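Local atomic coordinates of putative signal transduction protein with CBS domains (Kribbella flavida, PDB entry 4NOC), a protein that is of unknown function but probably acts as a regulatory or signalling module, its paired CBS domains being of a kind that often binds adenosine-containing ligands. Residues P14-D19 against L37-E42; G44-V49 against L102-H107. One frame throughout, in Å; residues are numbered along the deposited sequence.

In the fold
From the N terminus, the chain runs through strand 15-17, helix 22-31 and strand 36-40. Contact 1 closes this first loop by laying the two strands side by side. A short turn leads to strand 46-51, which adds antiparallel to strand 36-40 and completes the three-stranded sheet of the first CBS repeat. Contact 2 starts on this strand and closes a much longer connection, about half of it helical, that ends at segment 102-107, in the second repeat. The contacts follow in series, neither nested nor crossed. They touch through strands 36-40 and 46-51, where Val-39 N probably bonds to Ser-48 O. Contact 1 builds one sheet; contact 2 ties it to the other.

Contact 1: P14-D19 against L37-E42; sequences PVVGLD and LIVVDE
Parallel strand pairing joins Val-15, Val-16 and Gly-17 to Ile-38, Val-39 and Val-40 inside the first CBS repeat. Four backbone hydrogen bonds alternate in direction. Ile-38 N binds Pro-14 O (3.1 Å), and Val-16 N binds Ile-38 O (2.9 Å). Further along, Val-40 N binds Val-16 O (2.9 Å), and Leu-18 N binds Val-40 O (2.8 Å).

The side chains sort onto two faces. On one, Val-15 lies against Ile-38 and Val-40. Val-15 CG1 is anti to its backbone N (chi1 159°), which puts it beside the carbonyl carbon, on the side of Val-40, where it meets Val-40 CG1 at 3.6 Å. The other branch, CG2, rests on CB and CG2 of Ile-38. The second face holds Val-16 and Val-39. Val-16 CG1 approaches Leu-37 CD1 at 4.0 Å, and Val-16 CG2 lies almost as near that methyl. The Leu-18 side chain crosses that of Val-39 at about a right angle, and Leu-18 CD1 touches Val-39 CG1 at 3.8 Å.

Helix 22-31 covers Val-16 and Leu-37, while helix 91-94 reaches Val-16, Leu-18 and Val-39. Asp-41 turns its carboxylate to Lys-43 in a salt bridge. Two parallel neighbouring strands joined through helix 22-31 form a beta-alpha-beta unit, as expected in a CBS repeat.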
ATOM      1  N   PRO A  14     -10.872   2.870   8.190  1.00 46.41           N
ATOM      2  CA  PRO A  14     -11.694   1.849   8.856  1.00 37.37           C
ATOM      3  C   PRO A  14     -10.885   0.824   9.651  1.00 39.67           C
ATOM      4  O   PRO A  14      -9.768   0.410   9.294  1.00 40.09           O
ATOM      5  CB  PRO A  14     -12.462   1.189   7.714  1.00 42.90           C
ATOM      6  CG  PRO A  14     -11.760   1.588   6.486  1.00 48.01           C
ATOM      7  CD  PRO A  14     -11.022   2.854   6.729  1.00 40.37           C
ATOM      8  N   VAL A  15     -11.491   0.433  10.760  1.00 34.50           N
ATOM      9  CA  VAL A  15     -10.871  -0.398  11.769  1.00 38.40           C
ATOM     10  C   VAL A  15     -11.755  -1.629  11.935  1.00 39.93           C
ATOM     11  O   VAL A  15     -12.987  -1.527  11.822  1.00 41.25           O
ATOM     12  CB  VAL A  15     -10.798   0.414  13.091  1.00 37.63           C
ATOM     13  CG1 VAL A  15     -10.647  -0.469  14.287  1.00 44.12           C
ATOM     14  CG2 VAL A  15      -9.668   1.449  13.015  1.00 33.89           C
ATOM     15  N   VAL A  16     -11.144  -2.795  12.155  1.00 33.03           N
ATOM     16  CA  VAL A  16     -11.909  -3.995  12.507  1.00 28.81           C
ATOM     17  C   VAL A  16     -11.261  -4.731  13.675  1.00 32.79           C
ATOM     18  O   VAL A  16     -10.038  -4.649  13.866  1.00 35.18           O
ATOM     19  CB  VAL A  16     -12.040  -5.004  11.331  1.00 37.70           C
ATOM     20  CG1 VAL A  16     -12.893  -4.439  10.199  1.00 31.71           C
ATOM     21  CG2 VAL A  16     -10.655  -5.439  10.836  1.00 34.71           C
ATOM     22  N   GLY A  17     -12.076  -5.451  14.447  1.00 31.62           N
ATOM     23  CA  GLY A  17     -11.574  -6.224  15.569  1.00 33.63           C
ATOM     24  C   GLY A  17     -10.920  -7.530  15.145  1.00 35.28           C
ATOM     25  O   GLY A  17     -11.326  -8.172  14.173  1.00 33.94           O
ATOM     26  N   LEU A  18      -9.884  -7.910  15.879  1.00 35.11           N
ATOM     27  CA  LEU A  18      -9.197  -9.183  15.702  1.00 38.77           C
ATOM     28  C   LEU A  18     -10.163 -10.383  15.711  1.00 43.78           C
ATOM     29  O   LEU A  18     -10.003 -11.340  14.942  1.00 47.75           O
ATOM     30  CB  LEU A  18      -8.177  -9.312  16.827  1.00 47.49           C
ATOM     31  CG  LEU A  18      -6.927 -10.169  16.693  1.00 51.45           C
ATOM     32  CD1 LEU A  18      -6.318 -10.034  15.331  1.00 41.48           C
ATOM     33  CD2 LEU A  18      -5.924  -9.747  17.760  1.00 53.07           C
ATOM     34  N   ASP A  19     -11.174 -10.338  16.569  1.00 39.84           N
ATOM     35  CA  ASP A  19     -12.126 -11.440  16.632  1.00 42.29           C
ATOM     36  C   ASP A  19     -13.379 -11.229  15.774  1.00 41.10           C
ATOM     37  O   ASP A  19     -14.313 -12.012  15.836  1.00 43.50           O
ATOM     38  CB  ASP A  19     -12.506 -11.730  18.084  1.00 51.19           C
ATOM     39  CG  ASP A  19     -11.287 -11.921  18.969  1.00 63.66           C
ATOM     40  OD1 ASP A  19     -10.305 -12.543  18.496  1.00 61.56           O
ATOM     41  OD2 ASP A  19     -11.306 -11.436  20.128  1.00 73.84           O
ATOM     42  N   LEU A  37      -6.975  -2.733   6.073  1.00 38.68           N
ATOM     43  CA  LEU A  37      -7.785  -2.386   7.233  1.00 36.51           C
ATOM     44  C   LEU A  37      -6.863  -2.268   8.438  1.00 33.50           C
ATOM     45  O   LEU A  37      -5.896  -3.020   8.545  1.00 36.12           O
ATOM     46  CB  LEU A  37      -8.826  -3.481   7.499  1.00 35.44           C
ATOM     47  CG  LEU A  37      -9.900  -3.697   6.427  1.00 40.56           C
ATOM     48  CD1 LEU A  37     -10.808  -4.861   6.781  1.00 31.03           C
ATOM     49  CD2 LEU A  37     -10.721  -2.425   6.198  1.00 33.84           C
ATOM     50  N   ILE A  38      -7.146  -1.331   9.339  1.00 31.65           N
ATOM     51  CA  ILE A  38      -6.455  -1.325  10.627  1.00 33.51           C
ATOM     52  C   ILE A  38      -7.123  -2.324  11.574  1.00 34.46           C
ATOM     53  O   ILE A  38      -8.325  -2.261  11.820  1.00 36.36           O
ATOM     54  CB  ILE A  38      -6.389   0.073  11.260  1.00 36.86           C
ATOM     55  CG1 ILE A  38      -5.404   0.949  10.474  1.00 35.19           C
ATOM     56  CG2 ILE A  38      -5.958  -0.026  12.723  1.00 34.05           C
ATOM     57  CD1 ILE A  38      -5.242   2.327  11.042  1.00 38.21           C
ATOM     58  N   VAL A  39      -6.340  -3.267  12.082  1.00 30.85           N
ATOM     59  CA  VAL A  39      -6.885  -4.288  12.951  1.00 29.82           C
ATOM     60  C   VAL A  39      -6.589  -3.906  14.393  1.00 45.64           C
ATOM     61  O   VAL A  39      -5.447  -3.566  14.718  1.00 31.87           O
ATOM     62  CB  VAL A  39      -6.217  -5.631  12.680  1.00 32.57           C
ATOM     63  CG1 VAL A  39      -6.806  -6.711  13.592  1.00 34.58           C
ATOM     64  CG2 VAL A  39      -6.369  -6.007  11.209  1.00 28.46           C
ATOM     65  N   VAL A  40      -7.598  -3.953  15.255  1.00 32.69           N
ATOM     66  CA  VAL A  40      -7.357  -3.726  16.670  1.00 36.83           C
ATOM     67  C   VAL A  40      -7.731  -4.950  17.508  1.00 44.04           C
ATOM     68  O   VAL A  40      -8.412  -5.863  17.021  1.00 40.59           O
ATOM     69  CB  VAL A  40      -8.127  -2.513  17.172  1.00 38.05           C
ATOM     70  CG1 VAL A  40      -7.812  -1.307  16.288  1.00 40.35           C
ATOM     71  CG2 VAL A  40      -9.625  -2.813  17.176  1.00 38.16           C
ATOM     72  N   ASP A  41      -7.293  -4.976  18.767  1.00 49.21           N
ATOM     73  CA  ASP A  41      -7.714  -6.057  19.651  1.00 48.92           C
ATOM     74  C   ASP A  41      -9.020  -5.702  20.359  1.00 53.31           C
ATOM     75  O   ASP A  41      -9.566  -4.619  20.132  1.00 52.29           O
ATOM     76  CB  ASP A  41      -6.600  -6.468  20.618  1.00 54.70           C
ATOM     77  CG  ASP A  41      -6.289  -5.407  21.678  1.00 62.75           C
ATOM     78  OD1 ASP A  41      -7.079  -4.459  21.887  1.00 61.84           O
ATOM     79  OD2 ASP A  41      -5.236  -5.549  22.337  1.00 69.81           O
ATOM     80  N   GLU A  42      -9.501  -6.602  21.217  1.00 57.25           N
ATOM     81  CA  GLU A  42     -10.794  -6.444  21.882  1.00 60.92           C
ATOM     82  C   GLU A  42     -10.991  -5.112  22.617  1.00 63.15           C
ATOM     83  O   GLU A  42     -12.103  -4.577  22.656  1.00 64.12           O
ATOM     84  CB  GLU A  42     -11.039  -7.609  22.845  1.00 66.98           C
TER
HETATM   85  O   HOH W   1      -8.703  -9.823  21.686  1.00 55.63           O

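Contact 2: G44-V49 against L102-H107. With SO4 (sulfate ion), chain E.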
ATOM      1  N   GLY A  44      -9.490  -2.287  21.846  1.00 52.57           N
ATOM      2  CA  GLY A  44      -9.342  -1.178  20.923  1.00 54.67           C
ATOM      3  C   GLY A  44      -7.922  -0.743  20.601  1.00 53.67           C
ATOM      4  O   GLY A  44      -7.728   0.254  19.892  1.00 55.33           O
ATOM      5  N   SER A  45      -6.923  -1.463  21.105  1.00 52.04           N
ATOM      6  CA  SER A  45      -5.542  -1.064  20.830  1.00 53.92           C
ATOM      7  C   SER A  45      -5.047  -1.570  19.476  1.00 47.66           C
ATOM      8  O   SER A  45      -5.327  -2.710  19.077  1.00 39.49           O
ATOM      9  CB  SER A  45      -4.580  -1.428  21.973  1.00 63.85           C
ATOM     10  OG  SER A  45      -4.713  -2.770  22.390  1.00 71.38           O
ATOM     11  N   PRO A  46      -4.338  -0.695  18.752  1.00 44.09           N
ATOM     12  CA  PRO A  46      -3.739  -0.996  17.454  1.00 41.27           C
ATOM     13  C   PRO A  46      -2.969  -2.295  17.565  1.00 44.13           C
ATOM     14  O   PRO A  46      -2.332  -2.560  18.594  1.00 45.96           O
ATOM     15  CB  PRO A  46      -2.778   0.180  17.229  1.00 39.95           C
ATOM     16  CG  PRO A  46      -2.664   0.876  18.588  1.00 43.30           C
ATOM     17  CD  PRO A  46      -3.986   0.657  19.219  1.00 44.88           C
ATOM     18  N   HIS A  47      -3.051  -3.115  16.527  1.00 40.28           N
ATOM     19  CA  HIS A  47      -2.480  -4.454  16.577  1.00 46.44           C
ATOM     20  C   HIS A  47      -1.692  -4.661  15.287  1.00 45.53           C
ATOM     21  O   HIS A  47      -0.478  -4.907  15.308  1.00 47.99           O
ATOM     22  CB  HIS A  47      -3.622  -5.478  16.774  1.00 48.13           C
ATOM     23  CG  HIS A  47      -3.187  -6.914  16.809  1.00 52.96           C
ATOM     24  ND1 HIS A  47      -3.067  -7.684  15.667  1.00 53.66           N
ATOM     25  CD2 HIS A  47      -2.909  -7.739  17.848  1.00 53.65           C
ATOM     26  CE1 HIS A  47      -2.704  -8.911  16.002  1.00 48.73           C
ATOM     27  NE2 HIS A  47      -2.599  -8.970  17.318  1.00 49.52           N
ATOM     28  N   SER A  48      -2.371  -4.474  14.162  1.00 38.85           N
ATOM     29  CA  SER A  48      -1.775  -4.786  12.883  1.00 38.80           C
ATOM     30  C   SER A  48      -2.559  -4.121  11.756  1.00 35.67           C
ATOM     31  O   SER A  48      -3.602  -3.501  11.983  1.00 39.59           O
ATOM     32  CB  SER A  48      -1.787  -6.303  12.691  1.00 36.72           C
ATOM     33  OG  SER A  48      -0.730  -6.707  11.846  1.00 50.52           O
ATOM     34  N   VAL A  49      -2.049  -4.251  10.540  1.00 32.66           N
ATOM     35  CA  VAL A  49      -2.779  -3.830   9.351  1.00 38.08           C
ATOM     36  C   VAL A  49      -3.127  -5.106   8.606  1.00 42.90           C
ATOM     37  O   VAL A  49      -2.311  -6.033   8.587  1.00 46.34           O
ATOM     38  CB  VAL A  49      -1.905  -2.955   8.436  1.00 35.20           C
ATOM     39  CG1 VAL A  49      -2.670  -2.550   7.166  1.00 38.46           C
ATOM     40  CG2 VAL A  49      -1.447  -1.725   9.177  1.00 37.34           C
ATOM     41  N   LEU A 102       2.452  -2.285  13.465  1.00 52.46           N
ATOM     42  CA  LEU A 102       1.801  -1.081  12.990  1.00 39.12           C
ATOM     43  C   LEU A 102       2.326   0.046  13.828  1.00 36.75           C
ATOM     44  O   LEU A 102       1.957   0.173  14.995  1.00 46.84           O
ATOM     45  CB  LEU A 102       0.289  -1.209  13.144  1.00 42.38           C
ATOM     46  CG  LEU A 102      -0.558   0.048  12.948  1.00 39.32           C
ATOM     47  CD1 LEU A 102      -0.333   0.644  11.563  1.00 38.46           C
ATOM     48  CD2 LEU A 102      -2.038  -0.262  13.190  1.00 33.38           C
ATOM     49  N   PRO A 103       3.225   0.859  13.261  1.00 33.64           N
ATOM     50  CA  PRO A 103       3.764   1.928  14.103  1.00 26.86           C
ATOM     51  C   PRO A 103       2.640   2.904  14.400  1.00 25.08           C
ATOM     52  O   PRO A 103       1.803   3.150  13.536  1.00 27.26           O
ATOM     53  CB  PRO A 103       4.827   2.591  13.215  1.00 28.68           C
ATOM     54  CG  PRO A 103       5.038   1.622  12.037  1.00 32.59           C
ATOM     55  CD  PRO A 103       3.725   0.924  11.875  1.00 31.62           C
ATOM     56  N   VAL A 104       2.629   3.435  15.616  1.00 30.54           N
ATOM     57  CA  VAL A 104       1.586   4.333  16.097  1.00 25.07           C
ATOM     58  C   VAL A 104       2.282   5.582  16.608  1.00 35.91           C
ATOM     59  O   VAL A 104       3.096   5.489  17.541  1.00 25.44           O
ATOM     60  CB  VAL A 104       0.856   3.717  17.313  1.00 26.53           C
ATOM     61  CG1 VAL A 104      -0.189   4.689  17.858  1.00 26.80           C
ATOM     62  CG2 VAL A 104       0.234   2.362  16.960  1.00 27.50           C
ATOM     63  N   VAL A 105       1.972   6.736  16.018  1.00 23.72           N
ATOM     64  CA  VAL A 105       2.586   7.999  16.439  1.00 23.67           C
ATOM     65  C   VAL A 105       1.684   8.738  17.432  1.00 28.52           C
ATOM     66  O   VAL A 105       0.455   8.639  17.363  1.00 28.01           O
ATOM     67  CB  VAL A 105       2.924   8.916  15.215  1.00 25.42           C
ATOM     68  CG1 VAL A 105       3.807   8.166  14.210  1.00 23.76           C
ATOM     69  CG2 VAL A 105       1.656   9.406  14.515  1.00 22.27           C
ATOM     70  N   LYS A 106       2.290   9.451  18.376  1.00 31.45           N
ATOM     71  CA  LYS A 106       1.529  10.248  19.327  1.00 35.40           C
ATOM     72  C   LYS A 106       0.841  11.389  18.599  1.00 33.09           C
ATOM     73  O   LYS A 106       1.425  11.988  17.686  1.00 34.48           O
ATOM     74  CB  LYS A 106       2.446  10.819  20.415  1.00 34.51           C
ATOM     75  CG  LYS A 106       3.049   9.745  21.303  1.00 37.48           C
ATOM     76  CD  LYS A 106       4.036  10.310  22.329  1.00 32.41           C
ATOM     77  CE  LYS A 106       4.748   9.156  23.027  1.00 46.03           C
ATOM     78  NZ  LYS A 106       5.507   9.587  24.226  1.00 56.84           N
ATOM     79  N   HIS A 107      -0.376  11.709  19.032  1.00 34.76           N
ATOM     80  CA  HIS A 107      -1.173  12.741  18.380  1.00 35.09           C
ATOM     81  C   HIS A 107      -0.471  14.095  18.341  1.00 31.78           C
ATOM     82  O   HIS A 107      -0.668  14.850  17.392  1.00 29.38           O
ATOM     83  CB  HIS A 107      -2.534  12.890  19.064  1.00 33.51           C
ATOM     84  CG  HIS A 107      -2.465  13.600  20.380  1.00 37.74           C
ATOM     85  ND1 HIS A 107      -2.033  12.981  21.536  1.00 39.66           N
ATOM     86  CD2 HIS A 107      -2.753  14.879  20.721  1.00 36.79           C
ATOM     87  CE1 HIS A 107      -2.053  13.850  22.531  1.00 38.59           C
ATOM     88  NE2 HIS A 107      -2.485  15.009  22.064  1.00 49.71           N
TER
HETATM   89  S   SO4 E 201      -0.789  10.279  23.330  0.89 74.71           S
HETATM   90  O1  SO4 E 201       0.584  10.156  23.806  0.89 75.60           O
HETATM   91  O2  SO4 E 201      -1.586  11.009  24.323  0.89 74.35           O
HETATM   92  O3  SO4 E 201      -0.796  10.965  22.037  0.89 69.43           O
HETATM   93  O4  SO4 E 201      -1.349   8.941  23.174  0.89 78.81           O
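Leu-102 meets Pro-46, Ser-48 and Val-49 where the first CBS repeat meets the second. The contact is apolar. Leu-102 CB lies 4.1 Å from Ser-48 CA. Leu-102 CG is anti to the backbone N (chi1 169°), and the two methyls then part. Leu-102 CD1 reaches Val-49 CG2 at 3.5 Å, the two side chains crossing at about a right angle. Leu-102 CD2 lies 3.8 Å from Ser-48 O and also touches Pro-46 CB.

Val-104, at the start of strand 104-106, extends the contact. Val-104 CG2 packs on the Pro-46 ring, 3.6 Å from Pro-46 CG and nearly as close to Pro-46 CB. Leu-125, on the neighbouring strand 125-130, touches both Val-49 and Leu-102. Ser-48 OG is hydrogen-bonded to Ala-100 O. His-47 and Ser-48 both face Val-39, which makes a classic beta bulge in strand 46-51.

At the far end, a sulfate ion, probably from the crystallisation liquor, sits by His-107. Its sulfur lies at the edge of the imidazole, in the ring plane. His-107 N donates to sulfate O3 at 3.1 Å. His-107 ND1 is also modelled as donating to sulfate O3, but at 2.4 Å the bond is too short for its length to be trusted. An alanine here, keeping CB, would probably cost the sulfate the imidazole edge beside it and leave the backbone N-H as the bond described.

Strand 46-51 of one repeat resting on segment 102-107 of the other joins the two three-stranded sheets, consistent with the tandem CBS pair, or Bateman module.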